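Malonyl CoA-acyl carrier protein transacylase (Bartonella henselae, PDB 3QAT) probably transfers the malonyl group from coenzyme A to the acyl carrier protein, supplying the chain-extending units of fatty acid biosynthesis. Local coordinates at residues Q163-G177 against V202-A214. Residues are numbered along the deposited sequence; the frame is centred on the assembly and turned at random. Where two conformers were deposited one is given.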
ATOM      1  N   GLN A 163       9.072 -16.551   2.464  1.00 14.65           N
ATOM      2  CA  GLN A 163       9.554 -15.363   3.141  1.00 13.97           C
ATOM      3  C   GLN A 163       8.386 -14.608   3.759  1.00 13.12           C
ATOM      4  O   GLN A 163       7.238 -14.797   3.349  1.00 12.69           O
ATOM      5  CB  GLN A 163      10.250 -14.439   2.130  1.00 14.02           C
ATOM      6  CG  GLN A 163      11.590 -14.962   1.688  1.00 16.27           C
ATOM      7  CD  GLN A 163      12.168 -14.127   0.572  1.00 18.64           C
ATOM      8  OE1 GLN A 163      11.656 -14.119  -0.529  1.00 19.20           O
ATOM      9  NE2 GLN A 163      13.255 -13.424   0.861  1.00 24.24           N
ATOM     10  N   ILE A 164       8.668 -13.776   4.755  1.00 13.05           N
ATOM     11  CA  ILE A 164       7.631 -12.858   5.272  1.00 13.08           C
ATOM     12  C   ILE A 164       7.444 -11.690   4.299  1.00 12.31           C
ATOM     13  O   ILE A 164       8.386 -10.916   4.058  1.00 13.90           O
ATOM     14  CB  ILE A 164       7.974 -12.355   6.684  1.00 13.43           C
ATOM     15  CG1 ILE A 164       7.942 -13.537   7.670  1.00 15.32           C
ATOM     16  CG2 ILE A 164       7.000 -11.234   7.113  1.00 14.10           C
ATOM     17  CD1 ILE A 164       8.278 -13.152   9.111  1.00 18.03           C
ATOM     18  N   ALA A 165       6.237 -11.579   3.744  1.00 11.05           N
ATOM     19  CA  ALA A 165       5.895 -10.502   2.809  1.00 10.60           C
ATOM     20  C   ALA A 165       5.358  -9.262   3.525  1.00 10.68           C
ATOM     21  O   ALA A 165       5.663  -8.139   3.139  1.00 10.25           O
ATOM     22  CB  ALA A 165       4.858 -11.013   1.821  1.00 10.72           C
ATOM     23  N   ASN A 166       4.516  -9.458   4.536  1.00 11.26           N
ATOM     24  CA  ASN A 166       4.006  -8.306   5.302  1.00 11.59           C
ATOM     25  C   ASN A 166       4.083  -8.654   6.784  1.00 11.87           C
ATOM     26  O   ASN A 166       3.710  -9.775   7.184  1.00 13.17           O
ATOM     27  CB  ASN A 166       2.504  -8.067   5.139  1.00 11.00           C
ATOM     28  CG  ASN A 166       2.004  -7.654   3.749  1.00 10.40           C
ATOM     29  OD1 ASN A 166       0.780  -7.513   3.636  1.00 12.18           O
ATOM     30  ND2 ASN A 166       2.865  -7.396   2.733  1.00 11.69           N
ATOM     31  N   ASP A 167       4.453  -7.694   7.614  1.00 11.24           N
ATOM     32  CA  ASP A 167       4.263  -7.801   9.044  1.00 11.82           C
ATOM     33  C   ASP A 167       3.233  -6.700   9.347  1.00 10.83           C
ATOM     34  O   ASP A 167       3.592  -5.519   9.412  1.00 10.81           O
ATOM     35  CB  ASP A 167       5.606  -7.538   9.763  1.00 13.05           C
ATOM     36  CG  ASP A 167       5.469  -7.489  11.286  1.00 16.17           C
ATOM     37  OD1 ASP A 167       4.518  -8.068  11.830  1.00 18.72           O
ATOM     38  OD2 ASP A 167       6.320  -6.858  11.963  1.00 17.23           O
ATOM     39  N   ASN A 168       1.959  -7.077   9.478  1.00 10.16           N
ATOM     40  CA  ASN A 168       0.858  -6.094   9.500  1.00 10.26           C
ATOM     41  C   ASN A 168       0.379  -5.590  10.846  1.00 11.55           C
ATOM     42  O   ASN A 168      -0.360  -4.599  10.912  1.00 12.31           O
ATOM     43  CB  ASN A 168      -0.327  -6.590   8.662  1.00  9.43           C
ATOM     44  CG  ASN A 168      -0.021  -6.534   7.180  1.00 10.78           C
ATOM     45  OD1 ASN A 168       0.767  -5.678   6.740  1.00  8.96           O
ATOM     46  ND2 ASN A 168      -0.635  -7.436   6.399  1.00  9.44           N
ATOM     47  N   GLY A 169       0.845  -6.218  11.908  1.00 12.44           N
ATOM     48  CA  GLY A 169       0.384  -5.867  13.255  1.00 14.40           C
ATOM     49  C   GLY A 169      -0.820  -6.720  13.626  1.00 15.91           C
ATOM     50  O   GLY A 169      -1.388  -7.427  12.786  1.00 14.16           O
ATOM     51  N   GLY A 170      -1.210  -6.667  14.893  1.00 16.46           N
ATOM     52  CA  GLY A 170      -2.355  -7.432  15.348  1.00 17.86           C
ATOM     53  C   GLY A 170      -2.173  -8.932  15.198  1.00 17.82           C
ATOM     54  O   GLY A 170      -3.160  -9.669  15.105  1.00 19.35           O
ATOM     55  N   GLY A 171      -0.927  -9.374  15.170  1.00 17.26           N
ATOM     56  CA  GLY A 171      -0.597 -10.785  14.963  1.00 16.44           C
ATOM     57  C   GLY A 171      -0.803 -11.275  13.528  1.00 15.14           C
ATOM     58  O   GLY A 171      -0.790 -12.490  13.285  1.00 15.23           O
ATOM     59  N   GLN A 172      -0.963 -10.349  12.585  1.00 13.69           N
ATOM     60  CA  GLN A 172      -1.179 -10.695  11.158  1.00 12.33           C
ATOM     61  C   GLN A 172       0.119 -10.673  10.388  1.00 11.38           C
ATOM     62  O   GLN A 172       0.796  -9.636  10.329  1.00 11.76           O
ATOM     63  CB  GLN A 172      -2.128  -9.706  10.480  1.00 11.99           C
ATOM     64  CG  GLN A 172      -3.547  -9.783  11.009  1.00 14.75           C
ATOM     65  CD  GLN A 172      -4.447  -8.762  10.360  1.00 15.44           C
ATOM     66  OE1 GLN A 172      -4.369  -8.499   9.144  1.00 17.68           O
ATOM     67  NE2 GLN A 172      -5.295  -8.162  11.163  1.00 15.70           N
ATOM     68  N   ILE A 173       0.462 -11.807   9.783  1.00 10.45           N
ATOM     69  CA  ILE A 173       1.683 -11.916   8.984  1.00 11.07           C
ATOM     70  C   ILE A 173       1.325 -12.596   7.656  1.00 11.06           C
ATOM     71  O   ILE A 173       0.628 -13.619   7.643  1.00 11.23           O
ATOM     72  CB  ILE A 173       2.793 -12.688   9.743  1.00 12.57           C
ATOM     73  CG1 ILE A 173       3.313 -11.861  10.943  1.00 15.19           C
ATOM     74  CG2 ILE A 173       3.958 -13.072   8.781  1.00 12.24           C
ATOM     75  CD1 ILE A 173       4.302 -12.577  11.820  1.00 20.32           C
ATOM     76  N   VAL A 174       1.764 -12.004   6.543  1.00  9.85           N
ATOM     77  CA  VAL A 174       1.562 -12.594   5.223  1.00  9.91           C
ATOM     78  C   VAL A 174       2.883 -13.157   4.732  1.00  9.01           C
ATOM     79  O   VAL A 174       3.907 -12.474   4.801  1.00  9.62           O
ATOM     80  CB  VAL A 174       1.043 -11.542   4.225  1.00  8.93           C
ATOM     81  CG1 VAL A 174       0.699 -12.202   2.910  1.00 11.64           C
ATOM     82  CG2 VAL A 174      -0.194 -10.847   4.811  1.00 10.82           C
ATOM     83  N   ILE A 175       2.871 -14.410   4.293  1.00  9.16           N
ATOM     84  CA  ILE A 175       4.067 -15.032   3.717  1.00  9.14           C
ATOM     85  C   ILE A 175       3.916 -15.181   2.197  1.00  9.29           C
ATOM     86  O   ILE A 175       2.816 -15.078   1.648  1.00  9.58           O
ATOM     87  CB  ILE A 175       4.387 -16.409   4.361  1.00  9.26           C
ATOM     88  CG1 ILE A 175       3.192 -17.351   4.245  1.00  8.58           C
ATOM     89  CG2 ILE A 175       4.823 -16.195   5.819  1.00 10.37           C
ATOM     90  CD1 ILE A 175       3.493 -18.791   4.717  1.00 10.24           C
ATOM     91  N   SER A 176       5.034 -15.446   1.534  1.00  9.45           N
ATOM     92  CA  SER A 176       5.092 -15.425   0.070  0.80  9.77           C
ATOM     93  C   SER A 176       6.283 -16.225  -0.414  1.00 11.11           C
ATOM     94  O   SER A 176       7.297 -16.312   0.283  1.00 11.66           O
ATOM     95  CB  SER A 176       5.235 -13.969  -0.393  0.80 10.34           C
ATOM     96  OG  SER A 176       5.250 -13.874  -1.808  0.80 10.77           O
ATOM     97  N   GLY A 177       6.180 -16.754  -1.622  1.00 11.37           N
ATOM     98  CA  GLY A 177       7.315 -17.474  -2.226  1.00 13.14           C
ATOM     99  C   GLY A 177       6.845 -18.568  -3.150  1.00 14.11           C
ATOM    100  O   GLY A 177       5.806 -18.445  -3.823  1.00 12.78           O
ATOM    101  N   VAL A 202      -3.035 -19.010  -6.099  1.00 16.21           N
ATOM    102  CA  VAL A 202      -2.797 -18.387  -7.414  1.00 17.50           C
ATOM    103  C   VAL A 202      -2.232 -16.969  -7.306  1.00 15.94           C
ATOM    104  O   VAL A 202      -2.023 -16.302  -8.325  1.00 16.30           O
ATOM    105  CB  VAL A 202      -4.104 -18.359  -8.320  1.00 18.51           C
ATOM    106  CG1 VAL A 202      -4.904 -19.612  -8.158  1.00 21.60           C
ATOM    107  CG2 VAL A 202      -4.975 -17.144  -8.002  1.00 20.28           C
ATOM    108  N   SER A 203      -1.991 -16.496  -6.082  1.00 14.40           N
ATOM    109  CA  SER A 203      -1.408 -15.152  -5.917  1.00 14.16           C
ATOM    110  C   SER A 203      -0.021 -15.092  -6.536  1.00 14.62           C
ATOM    111  O   SER A 203       0.757 -16.051  -6.427  1.00 14.87           O
ATOM    112  CB  SER A 203      -1.291 -14.765  -4.430  1.00 13.63           C
ATOM    113  OG  SER A 203      -0.765 -13.433  -4.321  1.00 14.14           O
ATOM    114  N   ALA A 204       0.314 -13.966  -7.175  1.00 14.97           N
ATOM    115  CA  ALA A 204       1.702 -13.647  -7.436  1.00 15.04           C
ATOM    116  C   ALA A 204       2.450 -13.612  -6.103  1.00 14.08           C
ATOM    117  O   ALA A 204       1.849 -13.221  -5.077  1.00 14.48           O
ATOM    118  CB  ALA A 204       1.817 -12.272  -8.139  1.00 16.09           C
ATOM    119  N   PRO A 205       3.726 -14.019  -6.095  1.00 14.16           N
ATOM    120  CA  PRO A 205       4.440 -14.060  -4.829  1.00 13.15           C
ATOM    121  C   PRO A 205       5.009 -12.678  -4.489  1.00 12.34           C
ATOM    122  O   PRO A 205       6.226 -12.494  -4.486  1.00 13.86           O
ATOM    123  CB  PRO A 205       5.564 -15.072  -5.093  1.00 13.99           C
ATOM    124  CG  PRO A 205       5.856 -14.896  -6.546  1.00 14.62           C
ATOM    125  CD  PRO A 205       4.513 -14.654  -7.180  1.00 15.05           C
ATOM    126  N   PHE A 206       4.121 -11.732  -4.174  1.00 12.05           N
ATOM    127  CA  PHE A 206       4.548 -10.351  -3.867  1.00 10.48           C
ATOM    128  C   PHE A 206       5.504 -10.349  -2.671  1.00 11.09           C
ATOM    129  O   PHE A 206       5.392 -11.174  -1.734  1.00 10.17           O
ATOM    130  CB  PHE A 206       3.324  -9.460  -3.512  1.00 10.17           C
ATOM    131  CG  PHE A 206       2.312  -9.290  -4.627  1.00 12.12           C
ATOM    132  CD1 PHE A 206       2.561  -8.408  -5.672  1.00 16.97           C
ATOM    133  CD2 PHE A 206       1.100  -9.958  -4.590  1.00 14.70           C
ATOM    134  CE1 PHE A 206       1.626  -8.222  -6.692  1.00 15.56           C
ATOM    135  CE2 PHE A 206       0.144  -9.778  -5.611  1.00 17.43           C
ATOM    136  CZ  PHE A 206       0.413  -8.915  -6.657  1.00 15.70           C
ATOM    137  N   HIS A 207       6.446  -9.410  -2.693  1.00 11.13           N
ATOM    138  CA  HIS A 207       7.359  -9.211  -1.540  1.00 11.34           C
ATOM    139  C   HIS A 207       8.136 -10.455  -1.189  1.00 13.61           C
ATOM    140  O   HIS A 207       8.314 -10.785  -0.011  1.00 13.89           O
ATOM    141  CB  HIS A 207       6.591  -8.627  -0.332  1.00 11.12           C
ATOM    142  CG  HIS A 207       5.958  -7.331  -0.684  1.00 10.76           C
ATOM    143  ND1 HIS A 207       6.712  -6.218  -0.994  1.00 12.97           N
ATOM    144  CD2 HIS A 207       4.665  -7.000  -0.921  1.00 11.28           C
ATOM    145  CE1 HIS A 207       5.905  -5.244  -1.382  1.00 11.14           C
ATOM    146  NE2 HIS A 207       4.662  -5.696  -1.359  1.00 12.81           N
ATOM    147  N   SER A 208       8.579 -11.135  -2.242  1.00 14.04           N
ATOM    148  CA  SER A 208       9.518 -12.233  -2.113  1.00 15.09           C
ATOM    149  C   SER A 208      10.611 -12.038  -3.146  1.00 15.65           C
ATOM    150  O   SER A 208      10.480 -11.202  -4.047  1.00 15.44           O
ATOM    151  CB  SER A 208       8.847 -13.585  -2.335  1.00 15.43           C
ATOM    152  OG  SER A 208       8.587 -13.821  -3.709  1.00 17.87           O
ATOM    153  N   ALA A 209      11.681 -12.829  -3.023  1.00 15.76           N
ATOM    154  CA  ALA A 209      12.800 -12.711  -3.973  1.00 16.71           C
ATOM    155  C   ALA A 209      12.372 -13.049  -5.403  1.00 16.90           C
ATOM    156  O   ALA A 209      13.038 -12.640  -6.371  1.00 17.23           O
ATOM    157  CB  ALA A 209      13.966 -13.590  -3.528  1.00 17.49           C
ATOM    158  N   LEU A 210      11.270 -13.781  -5.552  1.00 16.86           N
ATOM    159  CA  LEU A 210      10.728 -14.124  -6.865  1.00 17.24           C
ATOM    160  C   LEU A 210      10.285 -12.904  -7.684  1.00 16.96           C
ATOM    161  O   LEU A 210      10.122 -12.997  -8.909  1.00 18.08           O
ATOM    162  CB  LEU A 210       9.572 -15.119  -6.746  1.00 17.29           C
ATOM    163  CG  LEU A 210       9.881 -16.513  -6.192  1.00 19.21           C
ATOM    164  CD1 LEU A 210       8.586 -17.274  -6.033  1.00 19.55           C
ATOM    165  CD2 LEU A 210      10.794 -17.281  -7.125  1.00 20.67           C
ATOM    166  N   MET A 211      10.086 -11.776  -6.993  1.00 16.22           N
ATOM    167  CA  MET A 211       9.690 -10.523  -7.636  1.00 16.27           C
ATOM    168  C   MET A 211      10.852  -9.782  -8.264  1.00 15.86           C
ATOM    169  O   MET A 211      10.656  -8.683  -8.776  1.00 16.08           O
ATOM    170  CB  MET A 211       9.036  -9.574  -6.620  1.00 15.58           C
ATOM    171  CG  MET A 211       7.522  -9.633  -6.492  1.00 19.34           C
ATOM    172  SD  MET A 211       6.491  -9.822  -7.974  1.00 21.07           S
ATOM    173  CE  MET A 211       6.354 -11.535  -7.582  1.00 15.61           C
ATOM    174  N   GLN A 212      12.054 -10.362  -8.247  1.00 16.19           N
ATOM    175  CA  GLN A 212      13.223  -9.650  -8.794  1.00 16.86           C
ATOM    176  C   GLN A 212      13.039  -9.020 -10.191  1.00 17.05           C
ATOM    177  O   GLN A 212      13.482  -7.893 -10.378  1.00 16.34           O
ATOM    178  CB  GLN A 212      14.501 -10.496  -8.733  1.00 18.20           C
ATOM    179  CG  GLN A 212      15.759  -9.693  -9.018  1.00 19.50           C
ATOM    180  CD  GLN A 212      16.065  -8.691  -7.918  1.00 22.31           C
ATOM    181  OE1 GLN A 212      15.943  -8.998  -6.721  1.00 23.15           O
ATOM    182  NE2 GLN A 212      16.473  -7.485  -8.313  1.00 22.08           N
ATOM    183  N   PRO A 213      12.403  -9.724 -11.165  1.00 17.92           N
ATOM    184  CA  PRO A 213      12.199  -9.065 -12.477  1.00 17.88           C
ATOM    185  C   PRO A 213      11.354  -7.774 -12.380  1.00 17.22           C
ATOM    186  O   PRO A 213      11.573  -6.810 -13.133  1.00 17.64           O
ATOM    187  CB  PRO A 213      11.458 -10.133 -13.298  1.00 18.50           C
ATOM    188  CG  PRO A 213      11.884 -11.451 -12.674  1.00 19.40           C
ATOM    189  CD  PRO A 213      11.939 -11.130 -11.193  1.00 18.25           C
ATOM    190  N   ALA A 214      10.411  -7.740 -11.448  1.00 15.65           N
ATOM    191  CA  ALA A 214       9.603  -6.546 -11.258  1.00 14.57           C
ATOM    192  C   ALA A 214      10.407  -5.426 -10.579  1.00 13.83           C
ATOM    193  O   ALA A 214      10.193  -4.238 -10.870  1.00 13.81           O
ATOM    194  CB  ALA A 214       8.334  -6.863 -10.460  1.00 13.72           C
TER
HETATM  195  O   HOH W   1      10.291 -10.627   1.860  1.00 19.46           O
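The loop carrying the probable catalytic histidine of this malonyltransferase, H207, rests on the bulged end of a beta hairpin and illustrates how strand side chains, bonded to loop backbone, can hold a probably catalytic residue in place. A classic beta bulge sets A165 and N166 opposite the single residue V174, whose O accepts from both their N atoms; A165 CB lies 3.7 Å from H207 CB, and A165 O meets the same CB at 3.6 Å. The N166 amide crosses the imidazole obliquely, the planes 56° apart, while its ND2 donates to A165 O. In the conformer given, S176 OG, turned away from its own N (chi1 -178°), donates to F206 O at 2.7 Å, from above the carbonyl plane. The extended side chain of Q163 brings OE1 to A209 N at 2.8 Å, received on an in-plane lone pair. One water bridges I164 O and H207 O. S208 OG donates to P205 O and closes an ST turn with L210 N. The H207 ring bonds through NE2 to S98 OG, in a GxSxG sequence consistent with the nucleophile elbow, and through ND1 to Q256 O. Strand 136-142 sends M138 against A165 and F206, whereas helix 246-258 packs beside M211 and A214.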